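Local atomic coordinates of glyoxylate-induced Protein (Pseudomonas aeruginosa, PDB entry 1SQ4), a protein that is of unproven function but probably acts as a ureidoglycine aminohydrolase, a cupin enzyme of purine-derived ureide breakdown. Residues V42-P47 with M54-R59; Y7-G12 with G215-E220; H139-H144 with R259-K264. All blocks are in the same frame, centred on the assembly; numbering follows the deposited sequence.

Contact 1. Residues V42-P47 with M54-R59; sequences VTSHLP and MWVIAR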
loop_
_atom_site.group_PDB
_atom_site.type_symbol
_atom_site.label_atom_id
_atom_site.label_comp_id
_atom_site.label_asym_id
_atom_site.label_seq_id
_atom_site.Cartn_x
_atom_site.Cartn_y
_atom_site.Cartn_z
ATOM N N VAL A 42 6.376 -17.907 -27.031
ATOM C CA VAL A 42 5.160 -17.866 -26.248
ATOM C C VAL A 42 3.925 -17.982 -27.140
ATOM O O VAL A 42 2.793 -17.842 -26.668
ATOM C CB VAL A 42 5.146 -16.585 -25.395
ATOM C CG1 VAL A 42 4.991 -15.378 -26.278
ATOM C CG2 VAL A 42 4.058 -16.659 -24.362
ATOM N N THR A 43 4.157 -18.273 -28.422
ATOM C CA THR A 43 3.078 -18.431 -29.394
ATOM C C THR A 43 2.298 -19.719 -29.173
ATOM O O THR A 43 2.768 -20.623 -28.496
ATOM C CB THR A 43 3.595 -18.412 -30.866
ATOM O OG1 THR A 43 4.785 -19.201 -30.981
ATOM C CG2 THR A 43 3.874 -16.993 -31.323
ATOM N N SER A 44 1.097 -19.791 -29.745
ATOM C CA SER A 44 0.236 -20.968 -29.597
ATOM C C SER A 44 -0.152 -21.583 -30.941
ATOM O O SER A 44 0.172 -21.052 -32.004
ATOM C CB SER A 44 -1.035 -20.593 -28.823
ATOM O OG SER A 44 -0.717 -19.965 -27.589
ATOM N N HIS A 45 -0.882 -22.689 -30.881
ATOM C CA HIS A 45 -1.282 -23.394 -32.087
ATOM C C HIS A 45 -2.690 -24.001 -32.046
ATOM O O HIS A 45 -3.259 -24.210 -30.976
ATOM C CB HIS A 45 -0.255 -24.490 -32.357
ATOM C CG HIS A 45 1.142 -23.975 -32.494
ATOM N ND1 HIS A 45 1.619 -23.436 -33.670
ATOM C CD2 HIS A 45 2.142 -23.849 -31.590
ATOM C CE1 HIS A 45 2.850 -22.999 -33.482
ATOM N NE2 HIS A 45 3.191 -23.234 -32.227
ATOM N N LEU A 46 -3.247 -24.277 -33.220
ATOM C CA LEU A 46 -4.564 -24.880 -33.298
ATOM C C LEU A 46 -4.573 -26.042 -34.291
ATOM O O LEU A 46 -3.824 -26.057 -35.271
ATOM C CB LEU A 46 -5.620 -23.837 -33.689
ATOM C CG LEU A 46 -5.926 -22.737 -32.667
ATOM C CD1 LEU A 46 -6.840 -21.693 -33.309
ATOM C CD2 LEU A 46 -6.581 -23.329 -31.397
ATOM N N PRO A 47 -5.412 -27.052 -34.033
ATOM C CA PRO A 47 -5.499 -28.210 -34.918
ATOM C C PRO A 47 -5.968 -27.804 -36.279
ATOM O O PRO A 47 -6.753 -26.867 -36.417
ATOM C CB PRO A 47 -6.536 -29.091 -34.241
ATOM C CG PRO A 47 -6.328 -28.815 -32.813
ATOM C CD PRO A 47 -6.164 -27.293 -32.793
HETATM N N MSE A 54 0.202 -17.998 -33.480
HETATM C CA MSE A 54 -0.638 -16.918 -32.973
HETATM C C MSE A 54 -0.318 -16.539 -31.536
HETATM O O MSE A 54 0.186 -17.342 -30.751
HETATM C CB MSE A 54 -2.121 -17.303 -33.055
HETATM C CG MSE A 54 -2.511 -18.477 -32.169
HETATM SE SE MSE A 54 -4.368 -19.054 -32.331
HETATM C CE MSE A 54 -4.797 -19.355 -30.456
ATOM N N TRP A 55 -0.637 -15.300 -31.209
ATOM C CA TRP A 55 -0.430 -14.780 -29.887
ATOM C C TRP A 55 -1.786 -14.730 -29.236
ATOM O O TRP A 55 -2.706 -14.121 -29.782
ATOM C CB TRP A 55 0.197 -13.399 -29.981
ATOM C CG TRP A 55 1.655 -13.520 -30.186
ATOM C CD1 TRP A 55 2.581 -13.843 -29.238
ATOM C CD2 TRP A 55 2.370 -13.412 -31.424
ATOM N NE1 TRP A 55 3.826 -13.944 -29.804
ATOM C CE2 TRP A 55 3.726 -13.683 -31.146
ATOM C CE3 TRP A 55 1.997 -13.118 -32.739
ATOM C CZ2 TRP A 55 4.716 -13.665 -32.138
ATOM C CZ3 TRP A 55 2.980 -13.101 -33.725
ATOM C CH2 TRP A 55 4.324 -13.373 -33.417
ATOM N N VAL A 56 -1.929 -15.402 -28.094
ATOM C CA VAL A 56 -3.210 -15.431 -27.395
ATOM C C VAL A 56 -3.325 -14.268 -26.426
ATOM O O VAL A 56 -2.336 -13.816 -25.849
ATOM C CB VAL A 56 -3.420 -16.757 -26.603
ATOM C CG1 VAL A 56 -4.817 -16.778 -26.010
ATOM C CG2 VAL A 56 -3.241 -17.964 -27.508
ATOM N N ILE A 57 -4.544 -13.777 -26.263
ATOM C CA ILE A 57 -4.813 -12.676 -25.353
ATOM C C ILE A 57 -6.222 -12.861 -24.816
ATOM O O ILE A 57 -7.187 -12.348 -25.369
ATOM C CB ILE A 57 -4.684 -11.312 -26.066
ATOM C CG1 ILE A 57 -5.346 -10.208 -25.247
ATOM C CG2 ILE A 57 -5.358 -11.371 -27.401
ATOM C CD1 ILE A 57 -4.803 -10.078 -23.858
ATOM N N ALA A 58 -6.327 -13.631 -23.743
ATOM C CA ALA A 58 -7.610 -13.907 -23.108
ATOM C C ALA A 58 -7.375 -13.934 -21.599
ATOM O O ALA A 58 -6.233 -13.971 -21.157
ATOM C CB ALA A 58 -8.137 -15.249 -23.593
ATOM N N ARG A 59 -8.446 -13.920 -20.816
ATOM C CA ARG A 59 -8.343 -13.938 -19.354
ATOM C C ARG A 59 -7.267 -12.987 -18.806
ATOM O O ARG A 59 -6.419 -13.396 -18.000
ATOM C CB ARG A 59 -8.053 -15.363 -18.855
ATOM C CG ARG A 59 -9.092 -16.376 -19.260
ATOM C CD ARG A 59 -9.031 -17.612 -18.382
ATOM N NE ARG A 59 -7.886 -18.481 -18.662
ATOM C CZ ARG A 59 -7.700 -19.137 -19.806
ATOM N NH1 ARG A 59 -8.586 -19.026 -20.791
ATOM N NH2 ARG A 59 -6.630 -19.901 -19.960
#

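Contact 2. Residues Y7-G12 with G215-E220; sequences YAPHGG and GLYVLE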
loop_
_atom_site.group_PDB
_atom_site.type_symbol
_atom_site.label_atom_id
_atom_site.label_comp_id
_atom_site.label_asym_id
_atom_site.label_seq_id
_atom_site.Cartn_x
_atom_site.Cartn_y
_atom_site.Cartn_z
ATOM N N TYR A 7 -0.456 -1.745 -36.344
ATOM C CA TYR A 7 0.658 -2.466 -35.766
ATOM C C TYR A 7 0.385 -3.961 -35.819
ATOM O O TYR A 7 -0.763 -4.400 -35.687
ATOM C CB TYR A 7 0.890 -2.032 -34.318
ATOM C CG TYR A 7 1.879 -2.902 -33.582
ATOM C CD1 TYR A 7 1.481 -4.097 -32.982
ATOM C CD2 TYR A 7 3.224 -2.535 -33.482
ATOM C CE1 TYR A 7 2.399 -4.900 -32.293
ATOM C CE2 TYR A 7 4.147 -3.339 -32.796
ATOM C CZ TYR A 7 3.729 -4.512 -32.203
ATOM O OH TYR A 7 4.627 -5.286 -31.496
ATOM N N ALA A 8 1.452 -4.733 -36.016
ATOM C CA ALA A 8 1.361 -6.187 -36.081
ATOM C C ALA A 8 2.617 -6.823 -35.494
ATOM O O ALA A 8 3.732 -6.507 -35.900
ATOM C CB ALA A 8 1.169 -6.640 -37.521
ATOM N N PRO A 9 2.444 -7.739 -34.529
ATOM C CA PRO A 9 3.553 -8.428 -33.876
ATOM C C PRO A 9 4.366 -9.169 -34.906
ATOM O O PRO A 9 3.848 -9.569 -35.950
ATOM C CB PRO A 9 2.856 -9.408 -32.942
ATOM C CG PRO A 9 1.533 -8.798 -32.710
ATOM C CD PRO A 9 1.161 -8.286 -34.063
ATOM N N HIS A 10 5.640 -9.356 -34.598
ATOM C CA HIS A 10 6.541 -10.073 -35.482
ATOM C C HIS A 10 7.313 -11.113 -34.685
ATOM O O HIS A 10 7.989 -11.969 -35.251
ATOM C CB HIS A 10 7.496 -9.096 -36.180
ATOM C CG HIS A 10 6.890 -8.408 -37.370
ATOM N ND1 HIS A 10 7.651 -7.776 -38.331
ATOM C CD2 HIS A 10 5.602 -8.271 -37.760
ATOM C CE1 HIS A 10 6.856 -7.282 -39.264
ATOM N NE2 HIS A 10 5.607 -7.566 -38.944
ATOM N N GLY A 11 7.189 -11.041 -33.364
ATOM C CA GLY A 11 7.868 -11.991 -32.505
ATOM C C GLY A 11 9.316 -11.646 -32.207
ATOM O O GLY A 11 9.607 -10.593 -31.640
ATOM N N GLY A 12 10.221 -12.544 -32.591
ATOM C CA GLY A 12 11.636 -12.336 -32.353
ATOM C C GLY A 12 11.920 -12.422 -30.873
ATOM O O GLY A 12 11.043 -12.786 -30.097
ATOM N N GLY A 215 -12.357 -5.283 -23.950
ATOM C CA GLY A 215 -10.951 -5.137 -24.255
ATOM C C GLY A 215 -10.662 -4.010 -25.206
ATOM O O GLY A 215 -11.524 -3.595 -25.977
ATOM N N LEU A 216 -9.432 -3.514 -25.133
ATOM C CA LEU A 216 -8.949 -2.429 -25.977
ATOM C C LEU A 216 -7.597 -2.832 -26.516
ATOM O O LEU A 216 -6.736 -3.235 -25.750
ATOM C CB LEU A 216 -8.782 -1.155 -25.154
ATOM C CG LEU A 216 -9.994 -0.263 -24.963
ATOM C CD1 LEU A 216 -11.253 -1.078 -24.785
ATOM C CD2 LEU A 216 -9.753 0.626 -23.745
ATOM N N TYR A 217 -7.407 -2.727 -27.826
ATOM C CA TYR A 217 -6.117 -3.065 -28.427
ATOM C C TYR A 217 -5.667 -1.881 -29.271
ATOM O O TYR A 217 -6.263 -1.583 -30.300
ATOM C CB TYR A 217 -6.225 -4.322 -29.302
ATOM C CG TYR A 217 -4.906 -4.744 -29.909
ATOM C CD1 TYR A 217 -4.361 -4.056 -30.984
ATOM C CD2 TYR A 217 -4.172 -5.800 -29.367
ATOM C CE1 TYR A 217 -3.121 -4.398 -31.504
ATOM C CE2 TYR A 217 -2.925 -6.155 -29.885
ATOM C CZ TYR A 217 -2.409 -5.443 -30.957
ATOM O OH TYR A 217 -1.188 -5.787 -31.490
ATOM N N VAL A 218 -4.611 -1.208 -28.842
ATOM C CA VAL A 218 -4.150 -0.045 -29.581
ATOM C C VAL A 218 -3.588 -0.432 -30.944
ATOM O O VAL A 218 -2.575 -1.117 -31.038
ATOM C CB VAL A 218 -3.084 0.725 -28.782
ATOM C CG1 VAL A 218 -2.769 2.038 -29.470
ATOM C CG2 VAL A 218 -3.583 0.965 -27.367
ATOM N N LEU A 219 -4.260 0.016 -31.999
ATOM C CA LEU A 219 -3.832 -0.271 -33.356
ATOM C C LEU A 219 -2.797 0.730 -33.856
ATOM O O LEU A 219 -1.894 0.379 -34.614
ATOM C CB LEU A 219 -5.024 -0.261 -34.324
ATOM C CG LEU A 219 -5.978 -1.456 -34.283
ATOM C CD1 LEU A 219 -7.040 -1.309 -35.352
ATOM C CD2 LEU A 219 -5.189 -2.743 -34.479
ATOM N N GLU A 220 -2.924 1.975 -33.426
ATOM C CA GLU A 220 -2.018 3.006 -33.876
ATOM C C GLU A 220 -1.921 4.171 -32.926
ATOM O O GLU A 220 -2.903 4.551 -32.291
ATOM C CB GLU A 220 -2.489 3.506 -35.229
ATOM C CG GLU A 220 -1.825 4.756 -35.707
ATOM C CD GLU A 220 -2.465 5.265 -36.973
ATOM O OE1 GLU A 220 -3.718 5.304 -37.019
ATOM O OE2 GLU A 220 -1.724 5.627 -37.920
#

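Contact 3. Residues H139-H144 with R259-K264; sequences HWIRKH and RYLLYK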
loop_
_atom_site.group_PDB
_atom_site.type_symbol
_atom_site.label_atom_id
_atom_site.label_comp_id
_atom_site.label_asym_id
_atom_site.label_seq_id
_atom_site.Cartn_x
_atom_site.Cartn_y
_atom_site.Cartn_z
ATOM N N HIS A 139 -6.366 -10.312 -36.587
ATOM C CA HIS A 139 -6.922 -10.502 -35.258
ATOM C C HIS A 139 -8.150 -11.380 -35.383
ATOM O O HIS A 139 -8.932 -11.226 -36.315
ATOM C CB HIS A 139 -7.323 -9.162 -34.629
ATOM C CG HIS A 139 -6.170 -8.361 -34.112
ATOM N ND1 HIS A 139 -6.074 -7.956 -32.800
ATOM C CD2 HIS A 139 -5.067 -7.875 -34.736
ATOM C CE1 HIS A 139 -4.967 -7.255 -32.635
ATOM N NE2 HIS A 139 -4.339 -7.192 -33.796
ATOM N N TRP A 140 -8.323 -12.297 -34.441
ATOM C CA TRP A 140 -9.464 -13.194 -34.459
ATOM C C TRP A 140 -10.154 -13.124 -33.097
ATOM O O TRP A 140 -9.658 -13.633 -32.095
ATOM C CB TRP A 140 -8.978 -14.612 -34.775
ATOM C CG TRP A 140 -10.045 -15.677 -34.921
ATOM C CD1 TRP A 140 -11.395 -15.501 -34.917
ATOM C CD2 TRP A 140 -9.828 -17.095 -35.014
ATOM N NE1 TRP A 140 -12.037 -16.723 -34.988
ATOM C CE2 TRP A 140 -11.092 -17.718 -35.046
ATOM C CE3 TRP A 140 -8.679 -17.905 -35.064
ATOM C CZ2 TRP A 140 -11.252 -19.100 -35.127
ATOM C CZ3 TRP A 140 -8.840 -19.289 -35.145
ATOM C CH2 TRP A 140 -10.117 -19.865 -35.173
ATOM N N ILE A 141 -11.309 -12.477 -33.068
ATOM C CA ILE A 141 -12.057 -12.326 -31.841
ATOM C C ILE A 141 -13.226 -13.313 -31.792
ATOM O O ILE A 141 -14.076 -13.324 -32.684
ATOM C CB ILE A 141 -12.549 -10.884 -31.738
ATOM C CG1 ILE A 141 -11.352 -9.944 -31.817
ATOM C CG2 ILE A 141 -13.283 -10.679 -30.445
ATOM C CD1 ILE A 141 -11.703 -8.495 -32.011
ATOM N N ARG A 142 -13.267 -14.133 -30.744
ATOM C CA ARG A 142 -14.315 -15.144 -30.598
ATOM C C ARG A 142 -15.230 -14.976 -29.401
ATOM O O ARG A 142 -14.835 -14.428 -28.370
ATOM C CB ARG A 142 -13.695 -16.550 -30.529
ATOM C CG ARG A 142 -12.992 -16.985 -31.813
ATOM C CD ARG A 142 -12.114 -18.213 -31.625
ATOM N NE ARG A 142 -12.838 -19.484 -31.541
ATOM C CZ ARG A 142 -13.093 -20.132 -30.410
ATOM N NH1 ARG A 142 -12.690 -19.624 -29.252
ATOM N NH2 ARG A 142 -13.721 -21.299 -30.440
ATOM N N LYS A 143 -16.456 -15.468 -29.546
ATOM C CA LYS A 143 -17.444 -15.418 -28.479
ATOM C C LYS A 143 -18.586 -16.361 -28.777
ATOM O O LYS A 143 -18.958 -16.556 -29.930
ATOM C CB LYS A 143 -18.029 -14.016 -28.319
ATOM C CG LYS A 143 -19.190 -13.925 -27.319
ATOM C CD LYS A 143 -19.919 -12.600 -27.492
ATOM C CE LYS A 143 -21.018 -12.336 -26.454
ATOM N NZ LYS A 143 -21.997 -13.434 -26.250
ATOM N N HIS A 144 -19.145 -16.953 -27.738
ATOM C CA HIS A 144 -20.272 -17.822 -27.955
ATOM C C HIS A 144 -21.457 -16.892 -28.177
ATOM O O HIS A 144 -21.766 -16.029 -27.343
ATOM C CB HIS A 144 -20.499 -18.722 -26.741
ATOM C CG HIS A 144 -19.542 -19.872 -26.655
ATOM N ND1 HIS A 144 -19.282 -20.530 -25.469
ATOM C CD2 HIS A 144 -18.810 -20.502 -27.599
ATOM C CE1 HIS A 144 -18.433 -21.514 -25.691
ATOM N NE2 HIS A 144 -18.128 -21.523 -26.975
ATOM N N ARG A 259 -5.580 5.300 -32.117
ATOM C CA ARG A 259 -6.812 4.537 -32.185
ATOM C C ARG A 259 -6.686 3.087 -31.757
ATOM O O ARG A 259 -5.618 2.494 -31.852
ATOM C CB ARG A 259 -7.406 4.651 -33.603
ATOM C CG ARG A 259 -6.433 4.392 -34.762
ATOM C CD ARG A 259 -6.905 5.013 -36.093
ATOM N NE ARG A 259 -8.256 4.607 -36.485
ATOM C CZ ARG A 259 -8.545 3.893 -37.568
ATOM N NH1 ARG A 259 -7.579 3.496 -38.381
ATOM N NH2 ARG A 259 -9.802 3.567 -37.838
ATOM N N TYR A 260 -7.770 2.515 -31.253
ATOM C CA TYR A 260 -7.701 1.143 -30.827
ATOM C C TYR A 260 -8.918 0.332 -31.135
ATOM O O TYR A 260 -10.033 0.840 -31.182
ATOM C CB TYR A 260 -7.408 1.057 -29.335
ATOM C CG TYR A 260 -8.331 1.864 -28.458
ATOM C CD1 TYR A 260 -7.872 3.019 -27.815
ATOM C CD2 TYR A 260 -9.647 1.453 -28.215
ATOM C CE1 TYR A 260 -8.690 3.738 -26.953
ATOM C CE2 TYR A 260 -10.474 2.170 -27.346
ATOM C CZ TYR A 260 -9.985 3.306 -26.721
ATOM O OH TYR A 260 -10.770 4.011 -25.840
ATOM N N LEU A 261 -8.679 -0.948 -31.359
ATOM C CA LEU A 261 -9.732 -1.900 -31.649
ATOM C C LEU A 261 -10.412 -2.206 -30.318
ATOM O O LEU A 261 -9.744 -2.410 -29.307
ATOM C CB LEU A 261 -9.104 -3.161 -32.230
ATOM C CG LEU A 261 -10.008 -4.352 -32.483
ATOM C CD1 LEU A 261 -10.871 -4.101 -33.708
ATOM C CD2 LEU A 261 -9.144 -5.583 -32.681
ATOM N N LEU A 262 -11.737 -2.239 -30.318
ATOM C CA LEU A 262 -12.496 -2.507 -29.103
ATOM C C LEU A 262 -13.601 -3.521 -29.338
ATOM O O LEU A 262 -14.312 -3.463 -30.345
ATOM C CB LEU A 262 -13.109 -1.199 -28.588
ATOM C CG LEU A 262 -14.044 -1.231 -27.369
ATOM C CD1 LEU A 262 -14.176 0.176 -26.823
ATOM C CD2 LEU A 262 -15.410 -1.791 -27.732
ATOM N N TYR A 263 -13.751 -4.445 -28.398
ATOM C CA TYR A 263 -14.797 -5.459 -28.488
ATOM C C TYR A 263 -15.549 -5.568 -27.174
ATOM O O TYR A 263 -14.945 -5.524 -26.105
ATOM C CB TYR A 263 -14.207 -6.821 -28.891
ATOM C CG TYR A 263 -13.009 -7.299 -28.091
ATOM C CD1 TYR A 263 -13.166 -8.095 -26.959
ATOM C CD2 TYR A 263 -11.713 -6.997 -28.504
ATOM C CE1 TYR A 263 -12.052 -8.588 -26.262
ATOM C CE2 TYR A 263 -10.595 -7.479 -27.819
ATOM C CZ TYR A 263 -10.766 -8.274 -26.703
ATOM O OH TYR A 263 -9.649 -8.759 -26.045
ATOM N N LYS A 264 -16.871 -5.690 -27.274
ATOM C CA LYS A 264 -17.767 -5.802 -26.118
ATOM C C LYS A 264 -19.036 -6.566 -26.493
ATOM O O LYS A 264 -19.392 -6.658 -27.669
ATOM C CB LYS A 264 -18.167 -4.411 -25.622
ATOM C CG LYS A 264 -18.559 -3.484 -26.766
ATOM C CD LYS A 264 -19.158 -2.178 -26.303
ATOM C CE LYS A 264 -19.511 -1.337 -27.511
ATOM N NZ LYS A 264 -20.312 -0.143 -27.140
#

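Contact 1. Residues V42-P47 with M54-R59
Thr43 lays its methyl over the indole of Trp55 where the incoming loop 42-47 meets strand 52-57, at the border of an antiparallel cupin sheet within this chain of the double-barrel protein. The backbone part is a single antiparallel bridge, the hydrogen-bonded pair Ser44 and Met54. Ser44 N donates to Met54 O at 2.8 Å, in the carbonyl plane, while the return bond from Met54 N to Ser44 O is weak at 3.4 Å.

The aromatic part is a CH-pi contact: Thr43 CG2 stands 3.6 Å from the centroid of the Trp55 five-membered ring, 27° off its normal. With chi1 at 43°, Thr43 turns OG1 back to the carbonyl O of Asp40, and its methyl is delivered to the ring. Val42 CG1 comes in at the indole edge, near NE1, whose N-H is spent on the carbonyl O of Arg39; one ring is thus gripped by its face, its rim and its nitrogen.

Apolar packing completes the contact on selenomethionine Met54. Leu46, whose other neighbours include His269 of a second subunit, crosses it at about a right angle, with Leu46 CD1 3.7 Å from Met54 SE.

Contact 2. Residues Y7-G12 with G215-E220
Tyr7 presents one edge of its ring to the phenol oxygen of Tyr217, the two side chains crossing at about a right angle. Tyr217 OH lies near the plane of the Tyr7 ring, 3.5 Å from Tyr7 CD1 and 3.8 Å from Tyr7 CE1, so a hydroxyl meets a ring edge and the rings do not stack. Both tyrosines hold CG anti to the backbone nitrogen (chi1 170° in Tyr7, -178° in Tyr217). In Tyr217 this extended form carries the hydroxyl from the strand across to the N-terminal segment, where Pro9 CG also approaches it, at 4.2 Å from Tyr217 OH.

A single backbone hydrogen bond accompanies the side-chain meeting. Tyr7 N donates to Leu219 O over 3.1 Å, with an N-H...O angle of 155°, in the plane of the carbonyl. That acceptor belongs to a classic beta bulge: Leu219 and Glu220 both face Arg259 on the adjoining strand. The irregularity falls at the end of strand 212-220, and here the bulge carbonyl receives the N-terminal segment. Just beyond the bond, Glu220 OE2 takes a hydrogen bond with Ser5 OG, a second tie to the same N-terminal region.

Strand 212-220 runs between strands 239-244 and 258-265 in the second cupin sheet, and its Tyr217 ring meets His139 of strand 136-144 edge-to-face. Segment 7-12 passes over its end as a loop that bridges the two cupin sheets, touching strand 212-220 of one and, through Ala8, strand 90-98 of the other.

Contact 3. Residues H139-H144 with R259-K264
Ile141 and Leu261 reach toward each other tip to tip across the interface of the two cupin barrels, with 3.9 Å between Ile141 CD1 and Leu261 CD2. Segments 139-144 and 259-264, on strands of different large sheets, point the same way within 8°, their axes 9.5 Å apart at closest: these are facing layers joined through side chains, not neighbours in one sheet.

Among the apolar contacts, Ile141 is central. Its CD1 also touches Tyr263 CD2 at 3.8 Å, while the other branch, CG2, sits over one face of the Tyr263 ring, toward the rim. Tyr263 places CG between its own backbone nitrogen and carbonyl carbon (chi1 50°), turning the ring to receive both branches.

The polar groups look past this apolar centre. His139 and Leu261 slide by each other in opposite directions, Leu261 CD2 lying 3.9 Å from His139 ND1, yet that nitrogen is hydrogen-bonded to Gln70 NE2. The other end of the same amide, Gln70 OE1, pairs with Tyr263 OH.

Chemically, then, the barrels meet through dispersion and shape in a buried layer, and a glutamine amide satisfies one polar atom from each strand, which probably helps fix the turn of the imidazole and holds the tyrosine hydroxyl in place.

The three contacts illustrate how a two-cupin chain is tied together at several levels. Their centres lie 13 to 15 Å apart, with the centre of contact 3 about 3 Å from the centre of the chain. Along the sequence contact 1 falls between the two halves of contact 2 and closes before contact 3 opens, whereas contacts 2 and 3 alternate. Strands 52-57 and 136-144 share the first cupin sheet; strands 212-220 and 258-265 are neighbours in the second, where Tyr217 O lies 2.7 Å from Leu261 N. Trp55 packs on Pro9 and Gly11, and Leu46 on Trp140, so the three contacts touch one another; contacts 1 and 3 also reach a second subunit.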